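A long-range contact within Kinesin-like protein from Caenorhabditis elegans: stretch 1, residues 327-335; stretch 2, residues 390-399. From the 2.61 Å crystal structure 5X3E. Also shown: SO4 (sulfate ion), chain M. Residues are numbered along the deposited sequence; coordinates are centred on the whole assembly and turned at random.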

ATOM      1  N   SER A 327       5.361   9.506   8.816  1.00 44.38           N
ATOM      2  CA  SER A 327       4.395   8.421   8.882  1.00 49.82           C
ATOM      3  C   SER A 327       4.126   7.899   7.476  1.00 51.80           C
ATOM      4  O   SER A 327       4.299   8.615   6.485  1.00 57.10           O
ATOM      5  CB  SER A 327       3.088   8.868   9.559  1.00 42.34           C
ATOM      6  OG  SER A 327       2.489   9.943   8.860  1.00 57.91           O
ATOM      7  N   GLN A 328       3.690   6.641   7.396  1.00 50.37           N
ATOM      8  CA  GLN A 328       3.544   5.939   6.127  1.00 52.38           C
ATOM      9  C   GLN A 328       2.155   5.350   5.965  1.00 52.22           C
ATOM     10  O   GLN A 328       1.598   4.771   6.904  1.00 48.46           O
ATOM     11  CB  GLN A 328       4.525   4.781   5.998  1.00 42.05           C
ATOM     12  CG  GLN A 328       5.956   5.155   5.843  1.00 67.12           C
ATOM     13  CD  GLN A 328       6.793   3.949   5.487  1.00 57.25           C
ATOM     14  OE1 GLN A 328       6.308   2.813   5.518  1.00 42.47           O
ATOM     15  NE2 GLN A 328       8.053   4.182   5.148  1.00 73.90           N
ATOM     16  N   LEU A 329       1.624   5.458   4.752  1.00 43.76           N
ATOM     17  CA  LEU A 329       0.503   4.641   4.314  1.00 44.01           C
ATOM     18  C   LEU A 329       0.986   3.854   3.107  1.00 48.04           C
ATOM     19  O   LEU A 329       1.343   4.440   2.080  1.00 50.85           O
ATOM     20  CB  LEU A 329      -0.722   5.493   3.975  1.00 45.45           C
ATOM     21  CG  LEU A 329      -2.089   4.800   4.032  1.00 52.63           C
ATOM     22  CD1 LEU A 329      -3.212   5.819   4.021  1.00 59.12           C
ATOM     23  CD2 LEU A 329      -2.267   3.833   2.888  1.00 42.42           C
ATOM     24  N   CYS A 330       1.000   2.535   3.237  1.00 37.92           N
ATOM     25  CA  CYS A 330       1.602   1.653   2.253  1.00 41.78           C
ATOM     26  C   CYS A 330       0.520   0.778   1.632  1.00 41.86           C
ATOM     27  O   CYS A 330      -0.171   0.040   2.341  1.00 45.68           O
ATOM     28  CB  CYS A 330       2.695   0.805   2.902  1.00 48.56           C
ATOM     29  SG  CYS A 330       3.436  -0.352   1.765  1.00 64.11           S
ATOM     30  N   LEU A 331       0.387   0.859   0.310  1.00 43.64           N
ATOM     31  CA  LEU A 331      -0.629   0.139  -0.450  1.00 48.59           C
ATOM     32  C   LEU A 331       0.073  -0.877  -1.342  1.00 47.64           C
ATOM     33  O   LEU A 331       0.890  -0.502  -2.188  1.00 65.85           O
ATOM     34  CB  LEU A 331      -1.463   1.110  -1.289  1.00 50.31           C
ATOM     35  CG  LEU A 331      -2.213   2.191  -0.507  1.00 51.78           C
ATOM     36  CD1 LEU A 331      -2.727   3.252  -1.455  1.00 54.82           C
ATOM     37  CD2 LEU A 331      -3.360   1.578   0.286  1.00 51.89           C
ATOM     38  N   VAL A 332      -0.250  -2.155  -1.157  1.00 47.24           N
ATOM     39  CA  VAL A 332       0.464  -3.251  -1.804  1.00 41.87           C
ATOM     40  C   VAL A 332      -0.523  -4.038  -2.649  1.00 55.50           C
ATOM     41  O   VAL A 332      -1.538  -4.529  -2.135  1.00 68.87           O
ATOM     42  CB  VAL A 332       1.144  -4.169  -0.778  1.00 57.78           C
ATOM     43  CG1 VAL A 332       1.888  -5.298  -1.483  1.00 52.44           C
ATOM     44  CG2 VAL A 332       2.077  -3.359   0.104  1.00 46.96           C
ATOM     45  N   ASP A 333      -0.221  -4.165  -3.937  1.00 53.08           N
ATOM     46  CA  ASP A 333      -1.032  -4.939  -4.871  1.00 56.00           C
ATOM     47  C   ASP A 333      -0.285  -6.245  -5.123  1.00 63.62           C
ATOM     48  O   ASP A 333       0.625  -6.306  -5.953  1.00 63.21           O
ATOM     49  CB  ASP A 333      -1.277  -4.156  -6.158  1.00 58.27           C
ATOM     50  CG  ASP A 333      -2.283  -4.830  -7.068  1.00 76.16           C
ATOM     51  OD1 ASP A 333      -2.939  -5.784  -6.609  1.00 77.01           O
ATOM     52  OD2 ASP A 333      -2.417  -4.411  -8.238  1.00 82.61           O
ATOM     53  N   LEU A 334      -0.671  -7.285  -4.388  1.00 66.84           N
ATOM     54  CA  LEU A 334       0.051  -8.545  -4.389  1.00 54.43           C
ATOM     55  C   LEU A 334      -0.035  -9.233  -5.745  1.00 66.45           C
ATOM     56  O   LEU A 334      -0.919  -8.963  -6.563  1.00 77.53           O
ATOM     57  CB  LEU A 334      -0.496  -9.481  -3.313  1.00 50.32           C
ATOM     58  CG  LEU A 334      -0.291  -9.011  -1.874  1.00 50.26           C
ATOM     59  CD1 LEU A 334      -1.003  -9.936  -0.909  1.00 45.91           C
ATOM     60  CD2 LEU A 334       1.194  -8.914  -1.538  1.00 49.49           C
ATOM     61  N   ALA A 335       0.933 -10.112  -5.988  1.00 71.53           N
ATOM     62  CA  ALA A 335       0.881 -10.968  -7.159  1.00 66.06           C
ATOM     63  C   ALA A 335      -0.301 -11.922  -7.049  1.00 67.68           C
ATOM     64  O   ALA A 335      -0.770 -12.243  -5.953  1.00 70.17           O
ATOM     65  CB  ALA A 335       2.184 -11.750  -7.305  1.00 62.17           C
ATOM     66  N   LYS A 390      11.405 -11.927   0.519  1.00 67.62           N
ATOM     67  CA  LYS A 390      11.725 -10.506   0.409  1.00 60.81           C
ATOM     68  C   LYS A 390      10.522  -9.644   0.765  1.00 68.03           C
ATOM     69  O   LYS A 390      10.655  -8.639   1.472  1.00 66.15           O
ATOM     70  CB  LYS A 390      12.210 -10.175  -1.006  1.00 63.96           C
ATOM     71  CG  LYS A 390      13.700  -9.857  -1.120  1.00 75.13           C
ATOM     72  CD  LYS A 390      14.555 -11.111  -1.006  1.00 90.92           C
ATOM     73  CE  LYS A 390      15.994 -10.843  -1.428  1.00 96.04           C
ATOM     74  NZ  LYS A 390      16.792 -12.097  -1.519  1.00106.63           N
ATOM     75  N   LEU A 391       9.337 -10.034   0.289  1.00 75.07           N
ATOM     76  CA  LEU A 391       8.134  -9.240   0.506  1.00 56.84           C
ATOM     77  C   LEU A 391       7.830  -9.115   1.991  1.00 53.55           C
ATOM     78  O   LEU A 391       7.565  -8.021   2.501  1.00 55.67           O
ATOM     79  CB  LEU A 391       6.955  -9.871  -0.234  1.00 60.04           C
ATOM     80  CG  LEU A 391       5.580  -9.224  -0.032  1.00 60.73           C
ATOM     81  CD1 LEU A 391       5.528  -7.806  -0.590  1.00 57.28           C
ATOM     82  CD2 LEU A 391       4.489 -10.083  -0.643  1.00 57.87           C
ATOM     83  N   THR A 392       7.874 -10.237   2.705  1.00 67.47           N
ATOM     84  CA  THR A 392       7.561 -10.229   4.127  1.00 74.33           C
ATOM     85  C   THR A 392       8.636  -9.515   4.945  1.00 72.03           C
ATOM     86  O   THR A 392       8.330  -8.900   5.975  1.00 66.42           O
ATOM     87  CB  THR A 392       7.397 -11.671   4.599  1.00 78.99           C
ATOM     88  OG1 THR A 392       6.410 -12.326   3.794  1.00 87.89           O
ATOM     89  CG2 THR A 392       6.953 -11.711   6.009  1.00 82.78           C
ATOM     90  N   HIS A 393       9.888  -9.555   4.490  1.00 56.89           N
ATOM     91  CA  HIS A 393      10.955  -8.831   5.172  1.00 54.69           C
ATOM     92  C   HIS A 393      10.713  -7.328   5.122  1.00 54.49           C
ATOM     93  O   HIS A 393      10.936  -6.616   6.110  1.00 53.58           O
ATOM     94  CB  HIS A 393      12.296  -9.199   4.534  1.00 64.78           C
ATOM     95  CG  HIS A 393      13.495  -8.704   5.280  1.00 60.93           C
ATOM     96  ND1 HIS A 393      14.708  -8.490   4.662  1.00 75.61           N
ATOM     97  CD2 HIS A 393      13.679  -8.401   6.586  1.00 61.41           C
ATOM     98  CE1 HIS A 393      15.585  -8.063   5.553  1.00 89.56           C
ATOM     99  NE2 HIS A 393      14.985  -8.001   6.729  1.00 82.28           N
ATOM    100  N   LEU A 394      10.240  -6.830   3.977  1.00 56.13           N
ATOM    101  CA  LEU A 394       9.998  -5.400   3.813  1.00 49.20           C
ATOM    102  C   LEU A 394       8.934  -4.873   4.774  1.00 54.39           C
ATOM    103  O   LEU A 394       8.963  -3.693   5.140  1.00 52.23           O
ATOM    104  CB  LEU A 394       9.595  -5.119   2.368  1.00 47.90           C
ATOM    105  CG  LEU A 394       9.302  -3.679   1.960  1.00 46.76           C
ATOM    106  CD1 LEU A 394      10.507  -2.790   2.216  1.00 46.22           C
ATOM    107  CD2 LEU A 394       8.894  -3.634   0.498  1.00 47.35           C
ATOM    108  N   PHE A 395       8.012  -5.727   5.219  1.00 46.15           N
ATOM    109  CA  PHE A 395       6.968  -5.319   6.152  1.00 55.68           C
ATOM    110  C   PHE A 395       7.167  -5.941   7.532  1.00 63.99           C
ATOM    111  O   PHE A 395       6.198  -6.240   8.238  1.00 67.63           O
ATOM    112  CB  PHE A 395       5.592  -5.657   5.581  1.00 63.31           C
ATOM    113  CG  PHE A 395       5.359  -5.074   4.219  1.00 56.30           C
ATOM    114  CD1 PHE A 395       5.362  -3.696   4.036  1.00 54.26           C
ATOM    115  CD2 PHE A 395       5.166  -5.893   3.121  1.00 47.50           C
ATOM    116  CE1 PHE A 395       5.172  -3.145   2.779  1.00 41.84           C
ATOM    117  CE2 PHE A 395       4.971  -5.350   1.861  1.00 60.80           C
ATOM    118  CZ  PHE A 395       4.978  -3.975   1.690  1.00 61.44           C
ATOM    119  N   LYS A 396       8.431  -6.127   7.924  1.00 62.37           N
ATOM    120  CA  LYS A 396       8.744  -6.690   9.233  1.00 57.96           C
ATOM    121  C   LYS A 396       8.094  -5.890  10.357  1.00 51.94           C
ATOM    122  O   LYS A 396       7.496  -6.469  11.272  1.00 54.48           O
ATOM    123  CB  LYS A 396      10.262  -6.759   9.413  1.00 65.73           C
ATOM    124  CG  LYS A 396      10.713  -6.882  10.856  1.00 74.98           C
ATOM    125  CD  LYS A 396      12.214  -6.692  10.981  1.00 81.72           C
ATOM    126  CE  LYS A 396      12.579  -5.917  12.238  1.00 92.04           C
ATOM    127  NZ  LYS A 396      14.007  -5.496  12.249  1.00 98.06           N
ATOM    128  N   ASN A 397       8.200  -4.561  10.306  1.00 52.78           N
ATOM    129  CA  ASN A 397       7.668  -3.725  11.378  1.00 57.67           C
ATOM    130  C   ASN A 397       6.176  -3.961  11.575  1.00 64.35           C
ATOM    131  O   ASN A 397       5.711  -4.158  12.704  1.00 69.09           O
ATOM    132  CB  ASN A 397       7.952  -2.253  11.079  1.00 61.36           C
ATOM    133  CG  ASN A 397       9.432  -1.977  10.882  1.00 69.19           C
ATOM    134  OD1 ASN A 397       9.852  -1.490   9.833  1.00 85.13           O
ATOM    135  ND2 ASN A 397      10.230  -2.295  11.892  1.00 53.19           N
ATOM    136  N   TYR A 398       5.408  -3.942  10.481  1.00 55.63           N
ATOM    137  CA  TYR A 398       3.972  -4.189  10.565  1.00 54.07           C
ATOM    138  C   TYR A 398       3.677  -5.585  11.107  1.00 50.30           C
ATOM    139  O   TYR A 398       2.826  -5.758  11.987  1.00 59.68           O
ATOM    140  CB  TYR A 398       3.329  -4.006   9.186  1.00 54.86           C
ATOM    141  CG  TYR A 398       3.400  -2.605   8.621  1.00 41.89           C
ATOM    142  CD1 TYR A 398       4.380  -2.258   7.699  1.00 38.73           C
ATOM    143  CD2 TYR A 398       2.485  -1.629   9.001  1.00 40.54           C
ATOM    144  CE1 TYR A 398       4.451  -0.979   7.173  1.00 39.57           C
ATOM    145  CE2 TYR A 398       2.544  -0.344   8.477  1.00 40.64           C
ATOM    146  CZ  TYR A 398       3.527  -0.026   7.563  1.00 40.71           C
ATOM    147  OH  TYR A 398       3.593   1.245   7.039  1.00 43.12           O
ATOM    148  N   LEU A 399       4.360  -6.600  10.579  1.00 47.68           N
ATOM    149  CA  LEU A 399       4.087  -7.972  10.988  1.00 55.13           C
ATOM    150  C   LEU A 399       4.544  -8.266  12.411  1.00 64.63           C
ATOM    151  O   LEU A 399       4.087  -9.253  13.001  1.00 61.60           O
ATOM    152  CB  LEU A 399       4.744  -8.938  10.011  1.00 55.14           C
ATOM    153  CG  LEU A 399       4.114  -8.829   8.627  1.00 54.19           C
ATOM    154  CD1 LEU A 399       5.023  -9.400   7.573  1.00 47.29           C
ATOM    155  CD2 LEU A 399       2.784  -9.554   8.631  1.00 46.48           C
TER
HETATM  156  S   SO4 M 511      17.269  -6.884   9.072  1.00124.71           S
HETATM  157  O1  SO4 M 511      17.481  -5.857   8.054  1.00 99.27           O
HETATM  158  O2  SO4 M 511      15.922  -6.786   9.630  1.00104.54           O
HETATM  159  O3  SO4 M 511      17.468  -8.197   8.465  1.00132.44           O
HETATM  160  O4  SO4 M 511      18.234  -6.713  10.153  1.00141.53           O

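How do the two backbones lie against each other? Stretch 1 is the continuation of a β-strand that enters from earlier in the chain, while stretch 2 is helical on both sides of Phe 395, which occupies the N-cap position, right before the second helix. Cys 330 CA lies 9.6 Å from Phe 395 CA, and Leu 334 CA 9.5 Å from Leu 391 CA, a spacing bridged entirely by side chains.

Which strand residues take part? Strand alternation decides: the CA-to-CB bonds of Gln 328, Cys 330 and Val 332 point toward the helical stretch, whereas those of Leu 329 and Leu 331 point away.

What does Phe 395 do at the centre? Its ring touches two strand neighbours, with CE1 3.4 Å from Cys 330 SG and CZ 3.4 Å from Val 332 CG2. Cys 330 SG sits 4.7 Å from the centroid of the Phe 395 ring, in an oblique sulfur-aromatic approach.

What closes the two ends? At one, Leu 334 CD2 packs 3.6 Å from Leu 391 CD2; the Leu 334 CA-to-CB bond points sideways, but the side chain's end comes nearer. At the other, Tyr 398 OH lies 3.5 Å from Gln 328 OE1, long enough that any hydrogen bond would be weak, and the hydroxyl proton has another acceptor within reach, so the bond is not settled.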